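PDB 2AMF: 1-Pyrroline-5-Carboxylate reductase from Streptococcus pyogenes, which catalyses the NAD(P)H-dependent reduction of 1-pyrroline-5-carboxylate to L-proline, the final step of proline biosynthesis. Local coordinates for the interface of chains A and B. Coordinates in Å, arbitrary orientation; residue numbers count along the deposited sequence, not the author numbering. Chains: chain A/B, 1-Pyrroline-5-Carboxylate reductase.

Contact 1: the interface of chains A and B. Residues chain A 157, 160-161, 164, 253; chain B 183, 186-188.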
ATOM      1  N   ASP A 157      -6.871 -31.346  14.379  1.00 29.08           N
ATOM      2  CA  ASP A 157      -5.998 -30.916  13.275  1.00 28.60           C
ATOM      3  C   ASP A 157      -6.635 -31.032  11.889  1.00 27.45           C
ATOM      4  O   ASP A 157      -5.982 -30.767  10.877  1.00 27.11           O
ATOM      5  CB  ASP A 157      -4.669 -31.665  13.319  1.00 28.50           C
ATOM      6  CG  ASP A 157      -3.816 -31.281  14.526  1.00 30.65           C
ATOM      7  OD1 ASP A 157      -3.891 -30.111  14.982  1.00 30.86           O
ATOM      8  OD2 ASP A 157      -3.067 -32.154  15.024  1.00 30.89           O
ATOM      9  N   THR A 160      -6.899 -27.689   9.601  1.00 26.88           N
ATOM     10  CA  THR A 160      -5.557 -27.417   9.069  1.00 26.49           C
ATOM     11  C   THR A 160      -5.191 -28.384   7.971  1.00 26.16           C
ATOM     12  O   THR A 160      -4.729 -27.963   6.926  1.00 26.91           O
ATOM     13  CB  THR A 160      -4.459 -27.491  10.128  1.00 26.71           C
ATOM     14  OG1 THR A 160      -4.780 -26.617  11.201  1.00 26.73           O
ATOM     15  CG2 THR A 160      -3.112 -27.070   9.536  1.00 26.37           C
ATOM     16  N   PHE A 161      -5.387 -29.680   8.204  1.00 26.19           N
ATOM     17  CA  PHE A 161      -5.128 -30.682   7.161  1.00 26.06           C
ATOM     18  C   PHE A 161      -5.989 -30.446   5.912  1.00 25.87           C
ATOM     19  O   PHE A 161      -5.521 -30.633   4.792  1.00 25.72           O
ATOM     20  CB  PHE A 161      -5.344 -32.100   7.700  1.00 26.08           C
ATOM     21  CG  PHE A 161      -4.893 -33.191   6.751  1.00 25.74           C
ATOM     22  CD1 PHE A 161      -3.668 -33.826   6.939  1.00 25.19           C
ATOM     23  CD2 PHE A 161      -5.699 -33.592   5.685  1.00 25.24           C
ATOM     24  CE1 PHE A 161      -3.235 -34.858   6.072  1.00 24.96           C
ATOM     25  CE2 PHE A 161      -5.276 -34.600   4.804  1.00 25.78           C
ATOM     26  CZ  PHE A 161      -4.043 -35.244   5.003  1.00 24.71           C
ATOM     27  N   LEU A 164      -3.997 -27.751   4.131  1.00 25.76           N
ATOM     28  CA  LEU A 164      -2.695 -28.232   3.676  1.00 26.71           C
ATOM     29  C   LEU A 164      -2.776 -29.262   2.573  1.00 26.78           C
ATOM     30  O   LEU A 164      -1.861 -29.328   1.751  1.00 26.13           O
ATOM     31  CB  LEU A 164      -1.887 -28.854   4.818  1.00 26.91           C
ATOM     32  CG  LEU A 164      -1.250 -27.961   5.866  1.00 28.85           C
ATOM     33  CD1 LEU A 164      -0.381 -28.834   6.791  1.00 31.57           C
ATOM     34  CD2 LEU A 164      -0.419 -26.873   5.206  1.00 30.49           C
ATOM     35  N   ILE A 253      -8.799 -22.170   6.613  1.00 25.74           N
ATOM     36  CA  ILE A 253      -9.054 -22.685   7.970  1.00 25.76           C
ATOM     37  C   ILE A 253     -10.211 -21.954   8.667  1.00 26.57           C
ATOM     38  O   ILE A 253     -11.086 -22.608   9.236  1.00 27.37           O
ATOM     39  CB  ILE A 253      -7.725 -22.659   8.847  1.00 25.73           C
ATOM     40  CG1 ILE A 253      -6.687 -23.642   8.268  1.00 25.73           C
ATOM     41  CG2 ILE A 253      -8.009 -22.971  10.320  1.00 23.36           C
ATOM     42  CD1 ILE A 253      -5.320 -23.619   8.948  1.00 25.04           C
TER
ATOM     43  N   GLY B 183       1.264 -24.720   8.089  1.00 23.97           N
ATOM     44  CA  GLY B 183       0.956 -25.898   8.927  1.00 23.50           C
ATOM     45  C   GLY B 183       1.473 -25.788  10.354  1.00 23.38           C
ATOM     46  O   GLY B 183       0.745 -26.061  11.309  1.00 23.71           O
ATOM     47  N   ASN B 186      -0.375 -23.396  12.415  1.00 24.37           N
ATOM     48  CA  ASN B 186      -1.667 -23.938  12.780  1.00 25.57           C
ATOM     49  C   ASN B 186      -1.600 -25.293  13.495  1.00 25.91           C
ATOM     50  O   ASN B 186      -2.590 -26.009  13.567  1.00 26.52           O
ATOM     51  CB  ASN B 186      -2.573 -23.948  11.548  1.00 24.53           C
ATOM     52  CG  ASN B 186      -3.009 -22.532  11.155  1.00 25.06           C
ATOM     53  OD1 ASN B 186      -3.868 -21.940  11.823  1.00 24.36           O
ATOM     54  ND2 ASN B 186      -2.402 -21.977  10.094  1.00 20.72           N
ATOM     55  N   GLY B 187      -0.420 -25.629  14.022  1.00 26.23           N
ATOM     56  CA  GLY B 187      -0.273 -26.730  14.996  1.00 25.16           C
ATOM     57  C   GLY B 187       0.222 -28.047  14.438  1.00 25.52           C
ATOM     58  O   GLY B 187       0.221 -29.047  15.142  1.00 25.77           O
ATOM     59  N   ILE B 188       0.676 -28.063  13.189  1.00 25.41           N
ATOM     60  CA  ILE B 188       1.231 -29.297  12.611  1.00 25.41           C
ATOM     61  C   ILE B 188       2.756 -29.258  12.557  1.00 25.89           C
ATOM     62  O   ILE B 188       3.320 -28.331  11.963  1.00 26.13           O
ATOM     63  CB  ILE B 188       0.604 -29.619  11.211  1.00 25.32           C
ATOM     64  CG1 ILE B 188      -0.934 -29.670  11.326  1.00 25.25           C
ATOM     65  CG2 ILE B 188       1.194 -30.920  10.625  1.00 24.25           C
ATOM     66  CD1 ILE B 188      -1.669 -30.370  10.163  1.00 28.56           C
TER
HETATM   67  O   HOH W   1      -4.323 -27.726  14.043  1.00 32.03           O
HETATM   68  O   HOH W   2      -0.407 -31.775  15.138  1.00 35.32           O
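The side-chain amide of B:Asn186 takes the end of A:Ile253 on one of its faces. The delta-methyl CD1 of A:Ile253 stands over the amide carbon CG of B:Asn186 at 3.4 Å, with OD1 and ND2 of that amide almost as near, so the methyl covers the face and misses the edges. The carboxylate of A:Asp157, also flat, works through water. Its oxygen OD1 is 2.6 Å from water 1 and its other oxygen OD2 2.7 Å from water 2; both waters are displaced to the same side of the carboxylate plane, water 2 more strongly. Water 1 also bonds to the backbone O of B:Asn186 (2.5 Å) and to the hydroxyl OG1 of A:Thr160, while water 2 reaches the backbone O of B:Gly187 at 2.8 Å. Two successive carbonyls of chain B are thus tied to a single carboxylate of chain A.

A:Thr160 works with both branches. With chi1 at -55°, its OG1 lies beside the backbone N and faces water 1 and the O of B:Asn186, to which it makes a weak direct hydrogen bond of 3.3 Å. Its methyl CG2 slides past B:Ile188, 3.7 Å from CD1 of that residue. The same CD1 meets CD1 of A:Leu164 tip to tip, and A:Leu164 rests in turn against the CA of B:Gly183.

In the fold, the start of chain A's helix 158-185 and the 3-10 turn 155-157 ahead of it receive the last turn of chain B's helix 158-185 and the loop that follows, with helix 241-258 of chain A flanking.

Contact 2: the interface of chains A and B. Residues chain A 168, 171-172, 175, 245; chain B 175, 179, 200-201, 204.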
ATOM      1  N   SER A 168      -5.081 -27.391  -0.988  1.00 25.17           N
ATOM      2  CA  SER A 168      -3.816 -26.962  -1.570  1.00 25.18           C
ATOM      3  C   SER A 168      -3.589 -27.307  -3.045  1.00 24.58           C
ATOM      4  O   SER A 168      -2.902 -26.568  -3.714  1.00 24.50           O
ATOM      5  CB  SER A 168      -2.621 -27.380  -0.705  1.00 25.21           C
ATOM      6  OG  SER A 168      -2.596 -28.772  -0.499  1.00 27.08           O
ATOM      7  N   TYR A 171      -4.263 -24.383  -4.910  1.00 24.00           N
ATOM      8  CA  TYR A 171      -3.269 -23.325  -4.736  1.00 24.27           C
ATOM      9  C   TYR A 171      -2.010 -23.650  -5.527  1.00 24.29           C
ATOM     10  O   TYR A 171      -1.384 -22.757  -6.096  1.00 24.21           O
ATOM     11  CB  TYR A 171      -2.989 -23.042  -3.250  1.00 24.21           C
ATOM     12  CG  TYR A 171      -4.250 -22.930  -2.410  1.00 23.68           C
ATOM     13  CD1 TYR A 171      -5.428 -22.412  -2.950  1.00 24.83           C
ATOM     14  CD2 TYR A 171      -4.260 -23.322  -1.072  1.00 24.45           C
ATOM     15  CE1 TYR A 171      -6.596 -22.297  -2.193  1.00 23.64           C
ATOM     16  CE2 TYR A 171      -5.422 -23.221  -0.299  1.00 23.58           C
ATOM     17  CZ  TYR A 171      -6.591 -22.693  -0.877  1.00 24.41           C
ATOM     18  OH  TYR A 171      -7.756 -22.579  -0.146  1.00 23.20           O
ATOM     19  N   ILE A 172      -1.666 -24.943  -5.560  1.00 24.57           N
ATOM     20  CA  ILE A 172      -0.565 -25.456  -6.331  1.00 24.35           C
ATOM     21  C   ILE A 172      -0.788 -25.192  -7.818  1.00 23.87           C
ATOM     22  O   ILE A 172       0.117 -24.719  -8.491  1.00 24.35           O
ATOM     23  CB  ILE A 172      -0.316 -26.978  -6.028  1.00 25.41           C
ATOM     24  CG1 ILE A 172       0.185 -27.167  -4.580  1.00 25.42           C
ATOM     25  CG2 ILE A 172       0.696 -27.583  -6.994  1.00 23.37           C
ATOM     26  CD1 ILE A 172      -0.154 -28.526  -3.975  1.00 25.92           C
ATOM     27  N   PHE A 175      -0.333 -21.558  -8.656  1.00 23.46           N
ATOM     28  CA  PHE A 175       1.094 -21.272  -8.701  1.00 23.68           C
ATOM     29  C   PHE A 175       1.736 -21.652 -10.040  1.00 23.56           C
ATOM     30  O   PHE A 175       2.425 -20.855 -10.651  1.00 24.02           O
ATOM     31  CB  PHE A 175       1.793 -21.990  -7.536  1.00 23.30           C
ATOM     32  CG  PHE A 175       3.261 -21.669  -7.411  1.00 23.96           C
ATOM     33  CD1 PHE A 175       3.681 -20.421  -6.920  1.00 24.62           C
ATOM     34  CD2 PHE A 175       4.223 -22.617  -7.755  1.00 23.79           C
ATOM     35  CE1 PHE A 175       5.031 -20.126  -6.792  1.00 24.82           C
ATOM     36  CE2 PHE A 175       5.589 -22.330  -7.626  1.00 24.16           C
ATOM     37  CZ  PHE A 175       5.991 -21.089  -7.146  1.00 23.99           C
ATOM     38  N   VAL A 245       0.700 -17.003   0.915  1.00 22.64           N
ATOM     39  CA  VAL A 245       0.342 -18.408   1.055  1.00 22.41           C
ATOM     40  C   VAL A 245      -0.205 -18.677   2.458  1.00 23.02           C
ATOM     41  O   VAL A 245      -1.243 -19.347   2.638  1.00 22.56           O
ATOM     42  CB  VAL A 245       1.560 -19.309   0.716  1.00 22.84           C
ATOM     43  CG1 VAL A 245       1.275 -20.812   0.954  1.00 23.00           C
ATOM     44  CG2 VAL A 245       1.965 -19.084  -0.739  1.00 22.74           C
TER
ATOM     45  N   PHE B 175       7.601 -21.860  -2.063  1.00 23.74           N
ATOM     46  CA  PHE B 175       6.160 -22.122  -2.017  1.00 23.48           C
ATOM     47  C   PHE B 175       5.854 -23.317  -1.114  1.00 23.74           C
ATOM     48  O   PHE B 175       4.995 -23.228  -0.252  1.00 24.36           O
ATOM     49  CB  PHE B 175       5.638 -22.355  -3.454  1.00 23.61           C
ATOM     50  CG  PHE B 175       4.133 -22.498  -3.556  1.00 23.85           C
ATOM     51  CD1 PHE B 175       3.297 -21.378  -3.467  1.00 23.35           C
ATOM     52  CD2 PHE B 175       3.560 -23.752  -3.781  1.00 23.99           C
ATOM     53  CE1 PHE B 175       1.912 -21.511  -3.561  1.00 23.58           C
ATOM     54  CE2 PHE B 175       2.170 -23.909  -3.887  1.00 23.49           C
ATOM     55  CZ  PHE B 175       1.343 -22.780  -3.780  1.00 25.44           C
ATOM     56  N   LEU B 179       3.694 -23.205   2.523  1.00 24.52           N
ATOM     57  CA  LEU B 179       2.595 -24.091   2.903  1.00 24.37           C
ATOM     58  C   LEU B 179       2.922 -24.838   4.213  1.00 23.94           C
ATOM     59  O   LEU B 179       2.075 -24.951   5.093  1.00 24.52           O
ATOM     60  CB  LEU B 179       2.308 -25.102   1.761  1.00 23.80           C
ATOM     61  CG  LEU B 179       1.639 -24.579   0.483  1.00 24.59           C
ATOM     62  CD1 LEU B 179       1.694 -25.622  -0.610  1.00 26.29           C
ATOM     63  CD2 LEU B 179       0.171 -24.169   0.747  1.00 23.90           C
ATOM     64  N   THR B 200       1.464 -33.902  -1.742  1.00 26.51           N
ATOM     65  CA  THR B 200       0.340 -33.290  -2.438  1.00 25.88           C
ATOM     66  C   THR B 200       0.824 -32.557  -3.685  1.00 26.02           C
ATOM     67  O   THR B 200       0.193 -32.641  -4.728  1.00 25.55           O
ATOM     68  CB  THR B 200      -0.517 -32.391  -1.502  1.00 25.80           C
ATOM     69  OG1 THR B 200      -1.074 -33.196  -0.459  1.00 26.42           O
ATOM     70  CG2 THR B 200      -1.661 -31.743  -2.240  1.00 25.10           C
ATOM     71  N   VAL B 201       1.954 -31.860  -3.588  1.00 26.49           N
ATOM     72  CA  VAL B 201       2.537 -31.166  -4.762  1.00 26.95           C
ATOM     73  C   VAL B 201       2.865 -32.154  -5.891  1.00 27.71           C
ATOM     74  O   VAL B 201       2.482 -31.957  -7.053  1.00 28.69           O
ATOM     75  CB  VAL B 201       3.755 -30.294  -4.367  1.00 26.90           C
ATOM     76  CG1 VAL B 201       4.612 -29.923  -5.587  1.00 27.50           C
ATOM     77  CG2 VAL B 201       3.285 -29.029  -3.651  1.00 26.15           C
ATOM     78  N   SER B 204      -0.330 -33.656  -7.351  1.00 24.72           N
ATOM     79  CA  SER B 204      -1.052 -32.635  -8.099  1.00 25.18           C
ATOM     80  C   SER B 204      -0.401 -32.408  -9.463  1.00 25.37           C
ATOM     81  O   SER B 204      -1.085 -32.417 -10.495  1.00 25.59           O
ATOM     82  CB  SER B 204      -1.124 -31.302  -7.318  1.00 24.60           C
ATOM     83  OG  SER B 204      -1.965 -31.441  -6.182  1.00 24.61           O
TER
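Two copies of the long helix 158-185 run antiparallel in the helical dimerisation region of the reductase, and A:Phe175 and B:Phe175 meet where they pack, near the two-fold axis. The rings stack face to face, 4.3 Å between centroids and 13° between planes. Their side chains slide past each other in opposite directions, so each ring's own CG sits over the centre of the other. In both copies CG points away from the backbone N (chi1 -175° in A:Phe175), which extends each ring toward its twin.

Other groups of chain A close in around the B:Phe175 ring. A:Ile172 crosses it at about a right angle and places CG1 in plane at the edge, 3.9 Å from CE2 of B:Phe175. CG2 of A:Val245 comes in obliquely above the CE1/CD1 side, from the face opposite A:Phe175, 3.7 Å from CE1 of B:Phe175. The backbone O of A:Tyr171 approaches CZ of B:Phe175 from the stacked side at 3.6 Å, tilted from the plane. With A:Phe175 on one face, A:Val245 leaning in from the other and A:Ile172 at the edge, the ring probably has little freedom to turn.

Both aliphatic neighbours also reach further. The tip CD1 of A:Ile172 presses on CG2 of B:Val201, a tight 3.5 Å, and brushes the methyl of B:Thr200, binding chain A to helix 190-210 of chain B. A:Val245 turns its second methyl, CG1, onto CD2 of B:Leu179 at 3.5 Å. B:Ser204 OG, close to A:Ile172, donates to the backbone O of B:Thr200 one turn back at 2.9 Å, approaching from above the carbonyl plane, so its hydroxyl is engaged within its own helix. Further along, OG of A:Ser168 lies against the CG2 methyl of B:Thr200.

This predominantly apolar core joins the two subunits into the dimer typical of the family, with the symmetric phenylalanine pair at its centre.

Contact 1 and contact 2 are about 14 Å apart, measured between the centres of their C-alpha atoms, and both draw on helices 158-185 and 241-258 of chain A and helix 158-185 of chain B. Since the long helices run antiparallel, contact 2 marks their crossing near the symmetry axis, while contact 1 pairs the start of one with the end of the other. Each has a twin with the chains exchanged, so an apolar centre is flanked on either side by patches that mix apolar packing with bridging water. Such an arrangement should fix the register of the helices and hold the dimer together within the ten-chain assembly.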